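Local coordinates for protein glycosyltransferase (duf1792) (Streptococcus sanguinis, PDB 5V4A) that acts as a glycosyltransferase that binds UDP, probably as the leaving product of a UDP-sugar donor, through this C-terminal GT-D fold domain of a longer protein, at residues R168-S173 / Q261-Q266; G148-S153 / N250-I255; P71-G76 / N86-N91; V25-D30 / F113-Y118. All coordinates share one frame; numbering follows the deposited sequence.

In the fold
Contacts 1, 2 and 4 each touch UDP, lining different parts of one nucleotide pocket. Contact 4, near the centre of the chain, joins the end of strand 24-27 to the loop after strand 110-111, the two outer strands of a three-stranded parallel sheet, and holds the diphosphate. Contact 3 is nested within the chain loop that contact 4 closes and packs against it, their centres about 14 Å apart. Later in sequence, contacts 1 and 2 interleave and touch, with centres about 13 Å apart, around neighbouring strands 142-148 and 165-171 of the five-stranded parallel sheet; they reach the uracil and ribose. Contacts 1 and 3 lie farthest apart, about 35 Å between centres.

Contact 1. Residues R168-S173 / Q261-Q266; sequences RIICPS and QAYDSQ. With UDP (uridine-5'-diphosphate), chain C.
R168 and Q266 bring their backbones together where strand 168-171 and helix 261-266 run at 90° to each other, and R168 N donates to Q266 O at 2.8 Å. The side chains of the same two residues make a second link. R168 NE meets Q266 OE1 at 2.7 Å with a nearly straight N-H...O angle of 173°, the acceptor lying in the guanidinium plane and the amide almost coplanar with it. An extended arginine chain carries NE out to this oxygen, while NH2 makes only a weak bond to the same atom. Over one face of the guanidinium stands Y263, whose CD2 is 3.6 Å from R168 NE; the two side chains cross at about a right angle. The phenol end of Y263 reaches on to I170, with OH 3.4 Å from I170 CD1. Here, in the GT-D fold domain, strand 267-270, next in the chain, forms one edge of the five-stranded parallel sheet and pairs with 165-171, R168 bonding to V268. The charge of R168 is met by a salt bridge from NH1 to E147, and NH2 also bonds to S153 O, so the buried guanidinium is gripped on several sides. Farther along the segment, P172 O accepts a hydrogen bond from UDP N3 at 3.0 Å and 167°, reading the imide edge of uracil.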
# COMPACT_ATOMS: atom_id res chain seq x y z
N ARG A 168 24.42 -4.99 0.99
CA ARG A 168 24.45 -4.95 -0.47
C ARG A 168 25.62 -5.76 -1.02
O ARG A 168 26.74 -5.72 -0.50
CB ARG A 168 24.54 -3.49 -1.05
CG ARG A 168 23.66 -2.45 -0.36
CD ARG A 168 23.80 -1.03 -0.96
NE ARG A 168 22.77 -0.11 -0.47
CZ ARG A 168 21.82 0.48 -1.21
NH1 ARG A 168 21.72 0.27 -2.51
NH2 ARG A 168 20.93 1.28 -0.62
N ILE A 169 25.31 -6.49 -2.08
CA ILE A 169 26.27 -7.18 -2.92
C ILE A 169 26.35 -6.37 -4.21
O ILE A 169 25.35 -6.28 -4.92
CB ILE A 169 25.82 -8.62 -3.23
CG1 ILE A 169 25.60 -9.45 -1.96
CG2 ILE A 169 26.79 -9.31 -4.19
CD1 ILE A 169 26.81 -9.77 -1.18
N ILE A 170 27.51 -5.78 -4.49
CA ILE A 170 27.70 -4.90 -5.63
C ILE A 170 28.29 -5.69 -6.80
O ILE A 170 29.32 -6.36 -6.65
CB ILE A 170 28.62 -3.71 -5.28
CG1 ILE A 170 28.04 -2.86 -4.14
CG2 ILE A 170 28.85 -2.86 -6.52
CD1 ILE A 170 26.56 -2.50 -4.26
N CYS A 171 27.65 -5.58 -7.98
CA CYS A 171 27.93 -6.39 -9.16
C CYS A 171 28.39 -5.51 -10.31
O CYS A 171 28.36 -4.28 -10.16
CB CYS A 171 26.66 -7.15 -9.54
SG CYS A 171 26.04 -8.15 -8.19
N PRO A 172 28.82 -6.06 -11.45
CA PRO A 172 29.07 -5.21 -12.62
C PRO A 172 27.81 -4.46 -13.04
O PRO A 172 26.71 -5.01 -13.06
CB PRO A 172 29.52 -6.20 -13.70
CG PRO A 172 30.10 -7.34 -12.96
CD PRO A 172 29.26 -7.46 -11.70
N SER A 173 28.00 -3.18 -13.38
CA SER A 173 26.90 -2.34 -13.85
C SER A 173 26.39 -2.76 -15.22
O SER A 173 25.26 -2.40 -15.59
CB SER A 173 27.35 -0.88 -13.90
OG SER A 173 28.44 -0.72 -14.78
N GLN A 261 27.84 7.67 3.07
CA GLN A 261 28.44 6.83 4.10
C GLN A 261 27.54 5.68 4.53
O GLN A 261 28.06 4.64 4.94
CB GLN A 261 28.83 7.68 5.31
CG GLN A 261 30.02 8.58 5.06
CD GLN A 261 31.27 7.79 4.77
OE1 GLN A 261 31.96 8.03 3.78
NE2 GLN A 261 31.57 6.82 5.63
N ALA A 262 26.22 5.84 4.47
CA ALA A 262 25.35 4.70 4.74
C ALA A 262 25.51 3.64 3.67
O ALA A 262 25.63 2.45 3.98
CB ALA A 262 23.89 5.16 4.85
N TYR A 263 25.51 4.06 2.40
CA TYR A 263 25.71 3.11 1.30
C TYR A 263 27.03 2.37 1.46
O TYR A 263 27.08 1.14 1.39
CB TYR A 263 25.66 3.86 -0.05
CG TYR A 263 26.07 3.03 -1.25
CD1 TYR A 263 27.36 3.10 -1.76
CD2 TYR A 263 25.14 2.23 -1.92
CE1 TYR A 263 27.74 2.36 -2.87
CE2 TYR A 263 25.51 1.49 -3.03
CZ TYR A 263 26.81 1.56 -3.50
OH TYR A 263 27.17 0.83 -4.61
N ASP A 264 28.12 3.12 1.69
CA ASP A 264 29.44 2.50 1.84
C ASP A 264 29.42 1.43 2.92
O ASP A 264 29.97 0.34 2.73
CB ASP A 264 30.49 3.55 2.22
CG ASP A 264 30.84 4.48 1.08
OD1 ASP A 264 30.47 4.17 -0.08
OD2 ASP A 264 31.49 5.52 1.35
N SER A 265 28.79 1.72 4.05
CA SER A 265 28.76 0.80 5.18
C SER A 265 27.87 -0.40 4.94
O SER A 265 27.92 -1.34 5.75
CB SER A 265 28.27 1.53 6.44
OG SER A 265 26.88 1.81 6.38
N GLN A 266 27.02 -0.38 3.93
CA GLN A 266 26.12 -1.50 3.69
C GLN A 266 26.73 -2.53 2.76
O GLN A 266 26.17 -3.63 2.63
CB GLN A 266 24.79 -1.02 3.09
CG GLN A 266 23.91 -0.26 4.09
CD GLN A 266 22.93 0.67 3.40
OE1 GLN A 266 22.80 0.65 2.17
NE2 GLN A 266 22.23 1.48 4.18
N1 UDP C . 22.04 -3.51 -14.29
C2 UDP C . 23.22 -3.83 -13.65
N3 UDP C . 24.03 -4.69 -14.33
C4 UDP C . 23.80 -5.26 -15.57
C5 UDP C . 22.55 -4.89 -16.16
C6 UDP C . 21.72 -4.05 -15.51
O2 UDP C . 23.52 -3.38 -12.55
O4 UDP C . 24.63 -6.04 -16.06
C1' UDP C . 21.09 -2.63 -13.56
C2' UDP C . 20.94 -1.19 -14.03
O2' UDP C . 22.03 -0.38 -13.59
C3' UDP C . 19.59 -0.83 -13.38
C4' UDP C . 18.83 -2.17 -13.34
O4' UDP C . 19.80 -3.18 -13.69
O3' UDP C . 19.73 -0.38 -12.03
C5' UDP C . 17.62 -2.26 -14.23
O5' UDP C . 17.06 -3.59 -14.27
PA UDP C . 15.87 -3.94 -15.26
O1A UDP C . 16.33 -3.87 -16.71
O2A UDP C . 15.29 -5.23 -14.79
O3A UDP C . 14.80 -2.72 -15.05
PB UDP C . 13.28 -2.51 -15.45
O1B UDP C . 12.90 -3.85 -16.09
O2B UDP C . 13.35 -1.40 -16.52
O3B UDP C . 12.44 -2.18 -14.25

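Contact 2. Residues G148-S153 / N250-I255; sequences GLTSRS and NFDQDI. With UDP (uridine-5'-diphosphate), chain C.
T150 and D252 carry this surface contact, in which the loop after strand 142-148 faces the loop 250-255. The first segment starts at G148, whose CA lies 3.0 Å from UDP O2, setting the uracil carbonyl directly against the main chain. A turn follows, closed by S151 N bonding to G148 O at 3.1 Å, and it turns T150 toward loop 250-255. The hydroxyl of T150 sits between its backbone N and carbonyl carbon (chi1 64°) and donates to D252 OD2 at 2.9 Å, arriving from above the carboxylate plane, 54° out of it. The other carboxylate oxygen, D252 OD1, is bonded to H245 ND1, so the aspartate bridges T150 to a UDP-binding histidine. T150 CB also packs 4.3 Å from I255 CD1. Next, S151 turns the other way, and its OG forms a hydrogen bond of 2.8 Å with UDP O3'. R152 then points toward the aromatic rings of F257 and Y263 in cation-pi contacts, and S153 gives its backbone N to E147. Residues 148-151 form a turn at the C-terminal end of strand 142-148, with loop 250-255 packed beside it; this is the end of a parallel sheet at which Rossmann-like folds bind nucleotides, and here it meets the uracil and ribose of UDP.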
# COMPACT_ATOMS: atom_id res chain seq x y z
N GLY A 148 23.95 -3.39 -9.45
CA GLY A 148 25.18 -2.97 -10.10
C GLY A 148 25.84 -1.74 -9.47
O GLY A 148 25.27 -1.05 -8.62
N LEU A 149 27.06 -1.48 -9.93
CA LEU A 149 27.89 -0.43 -9.35
C LEU A 149 27.22 0.93 -9.42
O LEU A 149 27.32 1.73 -8.47
CB LEU A 149 29.25 -0.40 -10.05
CG LEU A 149 30.26 0.61 -9.51
CD1 LEU A 149 30.52 0.37 -8.02
CD2 LEU A 149 31.56 0.61 -10.31
N THR A 150 26.53 1.23 -10.52
CA THR A 150 25.92 2.54 -10.73
C THR A 150 24.47 2.61 -10.28
O THR A 150 23.89 3.70 -10.25
CB THR A 150 26.01 2.95 -12.20
OG1 THR A 150 25.26 2.04 -13.01
CG2 THR A 150 27.46 3.02 -12.67
N SER A 151 23.88 1.46 -9.90
CA SER A 151 22.48 1.40 -9.51
C SER A 151 22.19 2.32 -8.32
O SER A 151 21.29 3.16 -8.38
CB SER A 151 22.12 -0.05 -9.17
OG SER A 151 21.98 -0.83 -10.35
N ARG A 152 22.94 2.14 -7.23
CA ARG A 152 22.83 2.95 -6.02
C ARG A 152 21.37 3.16 -5.60
O ARG A 152 20.94 4.25 -5.21
CB ARG A 152 23.59 4.28 -6.22
CG ARG A 152 25.10 4.00 -6.43
CD ARG A 152 25.97 5.23 -6.76
NE ARG A 152 26.19 6.13 -5.65
CZ ARG A 152 27.16 6.00 -4.75
NH1 ARG A 152 27.99 4.99 -4.83
NH2 ARG A 152 27.28 6.89 -3.77
N SER A 153 20.60 2.07 -5.65
CA SER A 153 19.19 2.13 -5.32
C SER A 153 18.98 2.64 -3.90
O SER A 153 19.61 2.15 -2.95
CB SER A 153 18.56 0.74 -5.51
OG SER A 153 18.67 0.36 -6.87
N ASN A 250 21.12 4.15 -20.46
CA ASN A 250 21.70 2.89 -20.01
C ASN A 250 23.18 2.75 -20.33
O ASN A 250 23.80 1.78 -19.87
CB ASN A 250 20.91 1.71 -20.59
CG ASN A 250 19.51 1.60 -19.98
OD1 ASN A 250 19.24 2.17 -18.92
ND2 ASN A 250 18.63 0.87 -20.66
N PHE A 251 23.77 3.68 -21.08
CA PHE A 251 25.21 3.60 -21.29
C PHE A 251 25.97 4.05 -20.05
O PHE A 251 27.15 3.71 -19.90
CB PHE A 251 25.61 4.46 -22.50
CG PHE A 251 27.00 4.18 -23.03
CD1 PHE A 251 27.29 3.00 -23.70
CD2 PHE A 251 28.02 5.08 -22.82
CE1 PHE A 251 28.58 2.75 -24.18
CE2 PHE A 251 29.31 4.85 -23.31
CZ PHE A 251 29.59 3.67 -23.98
N ASP A 252 25.30 4.77 -19.13
CA ASP A 252 25.89 5.24 -17.87
C ASP A 252 27.01 6.24 -18.09
O ASP A 252 27.95 6.30 -17.29
CB ASP A 252 26.40 4.09 -16.98
CG ASP A 252 25.28 3.32 -16.31
OD1 ASP A 252 24.19 3.89 -16.13
OD2 ASP A 252 25.52 2.16 -15.90
N GLN A 253 26.90 7.07 -19.12
CA GLN A 253 27.83 8.17 -19.26
C GLN A 253 27.52 9.28 -18.25
O GLN A 253 26.40 9.40 -17.75
CB GLN A 253 27.78 8.73 -20.69
CG GLN A 253 26.67 9.75 -20.94
CD GLN A 253 25.29 9.15 -21.16
OE1 GLN A 253 25.13 7.92 -21.26
NE2 GLN A 253 24.28 10.01 -21.22
N ASP A 254 28.54 10.08 -17.94
CA ASP A 254 28.36 11.29 -17.12
C ASP A 254 27.73 10.97 -15.76
O ASP A 254 26.67 11.48 -15.39
CB ASP A 254 27.54 12.34 -17.88
CG ASP A 254 28.26 12.82 -19.14
OD1 ASP A 254 29.48 13.02 -19.05
OD2 ASP A 254 27.61 12.98 -20.20
N ILE A 255 28.42 10.12 -15.00
CA ILE A 255 28.00 9.76 -13.65
C ILE A 255 29.18 9.99 -12.71
O ILE A 255 30.25 9.41 -12.90
CB ILE A 255 27.52 8.30 -13.58
CG1 ILE A 255 26.19 8.14 -14.31
CG2 ILE A 255 27.43 7.81 -12.13
CD1 ILE A 255 25.71 6.70 -14.36
N1 UDP C . 22.04 -3.51 -14.29
C2 UDP C . 23.22 -3.83 -13.65
N3 UDP C . 24.03 -4.69 -14.33
C4 UDP C . 23.80 -5.26 -15.57
C5 UDP C . 22.55 -4.89 -16.16
C6 UDP C . 21.72 -4.05 -15.51
O2 UDP C . 23.52 -3.38 -12.55
O4 UDP C . 24.63 -6.04 -16.06
C1' UDP C . 21.09 -2.63 -13.56
C2' UDP C . 20.94 -1.19 -14.03
O2' UDP C . 22.03 -0.38 -13.59
C3' UDP C . 19.59 -0.83 -13.38
C4' UDP C . 18.83 -2.17 -13.34
O4' UDP C . 19.80 -3.18 -13.69
O3' UDP C . 19.73 -0.38 -12.03
C5' UDP C . 17.62 -2.26 -14.23
O5' UDP C . 17.06 -3.59 -14.27
PA UDP C . 15.87 -3.94 -15.26
O1A UDP C . 16.33 -3.87 -16.71
O2A UDP C . 15.29 -5.23 -14.79
O3A UDP C . 14.80 -2.72 -15.05
PB UDP C . 13.28 -2.51 -15.45
O1B UDP C . 12.90 -3.85 -16.09
O2B UDP C . 13.35 -1.40 -16.52
O3B UDP C . 12.44 -2.18 -14.25

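Contact 3. Residues P71-G76 / N86-N91; sequences PDVFTG and NFWSLN
V73 and W88 form the heart of this buried contact. V73 CG1 stands over the five-membered ring of the indole, 3.5 Å from its centroid and only 10° off the ring normal, a CH-pi contact. With CG1 beside the backbone N (chi1 -58°), it is this methyl that meets the ring, while CG2 comes no closer than 4.0 Å, to W88 CE3. P71 touches the far end of the indole obliquely, its CB 3.7 Å from W88 CH2. The indole's opposite face is covered from its own helix by F87, whose CD2 lies 3.7 Å above the plane, so the flat group is sandwiched between loop and helix. These contacts tie the start of a beta-alpha-beta crossover together: strand 66-70 runs into loop 71-76, helix 82-103 packs back against that loop, and the chain then returns to strand 110-111 of the same parallel sheet. Between the two touching loop residues, D72 is the centre of an inverse gamma turn, with a weak bond from V73 N to P71 O, and this sharp kink is consistent with P71 and V73 both pointing toward the indole while D72 points away. D72 itself is salt-bridged to R79. Farther out, F113 packs against both P71 and V73, H92 meets W88 edge to face, and D30 touches both W88 and F87.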
# COMPACT_ATOMS: atom_id res chain seq x y z
N PRO A 71 5.35 -7.30 -19.90
CA PRO A 71 4.83 -5.94 -20.04
C PRO A 71 3.33 -5.96 -20.29
O PRO A 71 2.82 -6.78 -21.06
CB PRO A 71 5.62 -5.37 -21.24
CG PRO A 71 6.21 -6.53 -21.93
CD PRO A 71 6.38 -7.62 -20.92
N ASP A 72 2.61 -5.07 -19.59
CA ASP A 72 1.16 -4.96 -19.71
C ASP A 72 0.82 -4.08 -20.92
O ASP A 72 0.34 -2.95 -20.81
CB ASP A 72 0.59 -4.42 -18.40
CG ASP A 72 -0.93 -4.45 -18.35
OD1 ASP A 72 -1.56 -4.83 -19.36
OD2 ASP A 72 -1.50 -4.08 -17.30
N VAL A 73 1.07 -4.63 -22.11
CA VAL A 73 1.01 -3.85 -23.35
C VAL A 73 0.14 -4.50 -24.40
O VAL A 73 -0.13 -3.91 -25.46
CB VAL A 73 2.43 -3.61 -23.91
CG1 VAL A 73 3.30 -2.91 -22.89
CG2 VAL A 73 3.06 -4.92 -24.35
N PHE A 74 -0.34 -5.71 -24.14
CA PHE A 74 -1.13 -6.39 -25.16
C PHE A 74 -2.56 -5.88 -25.22
O PHE A 74 -3.34 -6.34 -26.06
CB PHE A 74 -1.10 -7.90 -24.90
CG PHE A 74 0.29 -8.45 -24.77
CD1 PHE A 74 1.06 -8.69 -25.90
CD2 PHE A 74 0.85 -8.67 -23.52
CE1 PHE A 74 2.36 -9.18 -25.78
CE2 PHE A 74 2.14 -9.16 -23.40
CZ PHE A 74 2.90 -9.41 -24.53
N THR A 75 -2.92 -4.92 -24.37
CA THR A 75 -4.24 -4.31 -24.39
C THR A 75 -4.14 -2.94 -23.75
O THR A 75 -3.16 -2.62 -23.07
CB THR A 75 -5.26 -5.18 -23.66
OG1 THR A 75 -6.58 -4.70 -23.94
CG2 THR A 75 -5.03 -5.11 -22.15
N GLY A 76 -5.18 -2.13 -23.96
CA GLY A 76 -5.34 -0.85 -23.29
C GLY A 76 -4.11 0.03 -23.19
O GLY A 76 -3.77 0.50 -22.10
N ASN A 86 3.74 4.78 -28.61
CA ASN A 86 4.43 4.68 -29.90
C ASN A 86 5.50 3.59 -29.87
O ASN A 86 5.72 2.91 -30.88
CB ASN A 86 5.03 6.03 -30.27
CG ASN A 86 3.98 7.04 -30.69
OD1 ASN A 86 2.98 6.69 -31.31
ND2 ASN A 86 4.19 8.30 -30.33
N PHE A 87 6.19 3.43 -28.74
CA PHE A 87 7.25 2.43 -28.67
C PHE A 87 6.69 1.01 -28.76
O PHE A 87 7.17 0.20 -29.56
CB PHE A 87 8.06 2.57 -27.38
CG PHE A 87 8.95 1.38 -27.12
CD1 PHE A 87 10.12 1.19 -27.85
CD2 PHE A 87 8.60 0.42 -26.17
CE1 PHE A 87 10.93 0.07 -27.62
CE2 PHE A 87 9.40 -0.68 -25.94
CZ PHE A 87 10.57 -0.86 -26.67
N TRP A 88 5.72 0.68 -27.91
CA TRP A 88 5.18 -0.68 -27.91
C TRP A 88 4.41 -0.98 -29.19
O TRP A 88 4.55 -2.06 -29.77
CB TRP A 88 4.28 -0.89 -26.69
CG TRP A 88 4.99 -0.80 -25.38
CD1 TRP A 88 4.88 0.20 -24.45
CD2 TRP A 88 5.91 -1.75 -24.84
NE1 TRP A 88 5.69 -0.07 -23.38
CE2 TRP A 88 6.33 -1.26 -23.58
CE3 TRP A 88 6.43 -2.97 -25.29
CZ2 TRP A 88 7.24 -1.95 -22.78
CZ3 TRP A 88 7.32 -3.65 -24.48
CH2 TRP A 88 7.72 -3.14 -23.25
N SER A 89 3.59 -0.03 -29.64
CA SER A 89 2.62 -0.30 -30.69
C SER A 89 3.20 -0.20 -32.09
O SER A 89 2.65 -0.81 -33.02
CB SER A 89 1.42 0.64 -30.55
OG SER A 89 0.83 0.92 -31.81
N LEU A 90 4.28 0.55 -32.28
CA LEU A 90 4.89 0.72 -33.59
C LEU A 90 6.31 0.19 -33.67
O LEU A 90 6.86 0.12 -34.77
CB LEU A 90 4.87 2.20 -33.99
CG LEU A 90 3.48 2.84 -34.01
CD1 LEU A 90 3.56 4.29 -34.42
CD2 LEU A 90 2.58 2.07 -34.96
N ASN A 91 6.91 -0.20 -32.55
CA ASN A 91 8.29 -0.69 -32.52
C ASN A 91 8.39 -2.09 -31.93
O ASN A 91 8.87 -3.00 -32.62
CB ASN A 91 9.17 0.31 -31.76
CG ASN A 91 10.64 0.08 -31.97
OD1 ASN A 91 11.04 -0.73 -32.81
ND2 ASN A 91 11.47 0.82 -31.24

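Contact 4. Residues V25-D30 / F113-Y118; sequences VVRFGD and FISRPY. With UDP (uridine-5'-diphosphate), chain C.
R27 and S115 come strikingly close without bonding: R27 NH1 lies 3.0 Å from S115 OG, but the hydroxyl sits over one face of the guanidinium, where the N-H groups do not point. Both are instead turned to the diphosphate of UDP. S115 OG donates to UDP O3B at 2.6 Å. R27 NH1 gives a bond of 3.0 Å to UDP O1B, and R27 NH2 adds one of 3.1 Å to the same oxygen, along with a weak one to O2A on the alpha phosphate. The remaining beta-phosphate oxygen, O2B, is taken by R116 NH1 at 3.0 Å, at the edge of its guanidinium. Each terminal oxygen of the beta phosphate therefore has a protein partner. The arrangement belongs to the GT-D fold's nucleotide site, where loops at the C-terminal ends of parallel strands 24-27 and 110-111 converge on the phosphates. A bend at chi3 (-70°) turns the end of R27 toward the nucleotide, while its CD rests 3.7 Å from I114 CG1. Earlier on strand 24-27, V25 CG2 meets I114 CD1 tip to tip at 4.0 Å. A second shell steadies the cationic groups: R27 NH2 is salt-bridged to D220 and its NH1 bonds to T112 O, whereas R116 pairs with E227 and E248. These acids probably temper the positive charge of the two arginines; K205 NZ is also hydrogen-bonded to UDP.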
# COMPACT_ATOMS: atom_id res chain seq x y z
N VAL A 25 9.33 -12.76 -7.41
CA VAL A 25 8.85 -12.22 -8.68
C VAL A 25 10.00 -12.06 -9.66
O VAL A 25 11.10 -11.67 -9.28
CB VAL A 25 8.12 -10.87 -8.49
CG1 VAL A 25 9.07 -9.81 -7.96
CG2 VAL A 25 7.52 -10.43 -9.80
N VAL A 26 9.71 -12.37 -10.93
CA VAL A 26 10.60 -12.12 -12.07
C VAL A 26 9.79 -11.41 -13.15
O VAL A 26 8.66 -11.81 -13.45
CB VAL A 26 11.24 -13.40 -12.66
CG1 VAL A 26 12.34 -13.88 -11.78
CG2 VAL A 26 10.21 -14.52 -12.98
N ARG A 27 10.37 -10.35 -13.71
CA ARG A 27 9.69 -9.52 -14.69
C ARG A 27 10.49 -9.55 -15.98
O ARG A 27 11.72 -9.47 -15.96
CB ARG A 27 9.55 -8.06 -14.20
CG ARG A 27 9.31 -7.90 -12.71
CD ARG A 27 9.53 -6.45 -12.26
NE ARG A 27 10.96 -6.19 -12.35
CZ ARG A 27 11.54 -5.57 -13.37
NH1 ARG A 27 10.78 -5.04 -14.34
NH2 ARG A 27 12.86 -5.45 -13.40
N PHE A 28 9.80 -9.64 -17.11
CA PHE A 28 10.47 -9.59 -18.40
C PHE A 28 9.98 -8.38 -19.15
O PHE A 28 8.77 -8.17 -19.27
CB PHE A 28 10.21 -10.87 -19.20
CG PHE A 28 10.87 -12.06 -18.61
CD1 PHE A 28 10.20 -12.86 -17.69
CD2 PHE A 28 12.18 -12.37 -18.95
CE1 PHE A 28 10.83 -13.96 -17.14
CE2 PHE A 28 12.81 -13.46 -18.41
CZ PHE A 28 12.13 -14.26 -17.49
N GLY A 29 10.91 -7.56 -19.64
CA GLY A 29 10.57 -6.40 -20.42
C GLY A 29 11.14 -6.47 -21.82
O GLY A 29 11.52 -7.55 -22.30
N ASP A 30 11.19 -5.32 -22.49
CA ASP A 30 11.61 -5.29 -23.89
C ASP A 30 13.08 -5.67 -24.06
O ASP A 30 13.45 -6.23 -25.09
CB ASP A 30 11.33 -3.90 -24.47
CG ASP A 30 11.85 -2.78 -23.59
OD1 ASP A 30 11.36 -2.64 -22.45
OD2 ASP A 30 12.75 -2.05 -24.05
N PHE A 113 5.58 -3.87 -15.13
CA PHE A 113 5.58 -2.47 -14.73
C PHE A 113 5.34 -2.28 -13.22
O PHE A 113 5.09 -1.15 -12.80
CB PHE A 113 4.52 -1.70 -15.54
CG PHE A 113 4.69 -1.80 -17.05
CD1 PHE A 113 5.95 -1.98 -17.61
CD2 PHE A 113 3.60 -1.73 -17.90
CE1 PHE A 113 6.10 -2.07 -18.99
CE2 PHE A 113 3.74 -1.80 -19.27
CZ PHE A 113 5.00 -1.98 -19.82
N ILE A 114 5.42 -3.34 -12.40
CA ILE A 114 5.42 -3.11 -10.95
C ILE A 114 6.68 -2.37 -10.54
O ILE A 114 6.70 -1.71 -9.50
CB ILE A 114 5.29 -4.44 -10.17
CG1 ILE A 114 6.44 -5.41 -10.51
CG2 ILE A 114 3.92 -5.06 -10.40
CD1 ILE A 114 6.58 -6.54 -9.50
N SER A 115 7.76 -2.52 -11.31
CA SER A 115 8.96 -1.69 -11.21
C SER A 115 8.81 -0.31 -11.86
O SER A 115 9.66 0.55 -11.62
CB SER A 115 10.15 -2.43 -11.81
OG SER A 115 10.10 -2.35 -13.20
N ARG A 116 7.85 -0.12 -12.77
CA ARG A 116 7.77 1.09 -13.60
C ARG A 116 6.45 1.83 -13.36
O ARG A 116 5.62 1.97 -14.26
CB ARG A 116 7.91 0.74 -15.08
CG ARG A 116 9.09 -0.19 -15.44
CD ARG A 116 10.44 0.44 -15.09
NE ARG A 116 10.54 1.80 -15.62
CZ ARG A 116 11.43 2.20 -16.53
NH1 ARG A 116 12.33 1.35 -17.03
NH2 ARG A 116 11.43 3.46 -16.95
N PRO A 117 6.23 2.33 -12.16
CA PRO A 117 4.87 2.76 -11.81
C PRO A 117 4.63 4.26 -11.89
O PRO A 117 3.73 4.75 -11.20
CB PRO A 117 4.73 2.27 -10.36
CG PRO A 117 6.15 2.05 -9.85
CD PRO A 117 7.12 2.34 -10.99
N TYR A 118 5.37 4.99 -12.72
CA TYR A 118 5.18 6.44 -12.73
C TYR A 118 5.38 7.13 -14.09
O TYR A 118 4.40 7.56 -14.70
CB TYR A 118 6.10 7.09 -11.69
CG TYR A 118 5.99 8.60 -11.69
CD1 TYR A 118 4.88 9.23 -11.12
CD2 TYR A 118 6.96 9.38 -12.30
CE1 TYR A 118 4.77 10.61 -11.14
CE2 TYR A 118 6.86 10.78 -12.32
CZ TYR A 118 5.77 11.38 -11.75
OH TYR A 118 5.66 12.76 -11.77
N1 UDP C . 22.04 -3.51 -14.29
C2 UDP C . 23.22 -3.83 -13.65
N3 UDP C . 24.03 -4.69 -14.33
C4 UDP C . 23.80 -5.26 -15.57
C5 UDP C . 22.55 -4.89 -16.16
C6 UDP C . 21.72 -4.05 -15.51
O2 UDP C . 23.52 -3.38 -12.55
O4 UDP C . 24.63 -6.04 -16.06
C1' UDP C . 21.09 -2.63 -13.56
C2' UDP C . 20.94 -1.19 -14.03
O2' UDP C . 22.03 -0.38 -13.59
C3' UDP C . 19.59 -0.83 -13.38
C4' UDP C . 18.83 -2.17 -13.34
O4' UDP C . 19.80 -3.18 -13.69
O3' UDP C . 19.73 -0.38 -12.03
C5' UDP C . 17.62 -2.26 -14.23
O5' UDP C . 17.06 -3.59 -14.27
PA UDP C . 15.87 -3.94 -15.26
O1A UDP C . 16.33 -3.87 -16.71
O2A UDP C . 15.29 -5.23 -14.79
O3A UDP C . 14.80 -2.72 -15.05
PB UDP C . 13.28 -2.51 -15.45
O1B UDP C . 12.90 -3.85 -16.09
O2B UDP C . 13.35 -1.40 -16.52
O3B UDP C . 12.44 -2.18 -14.25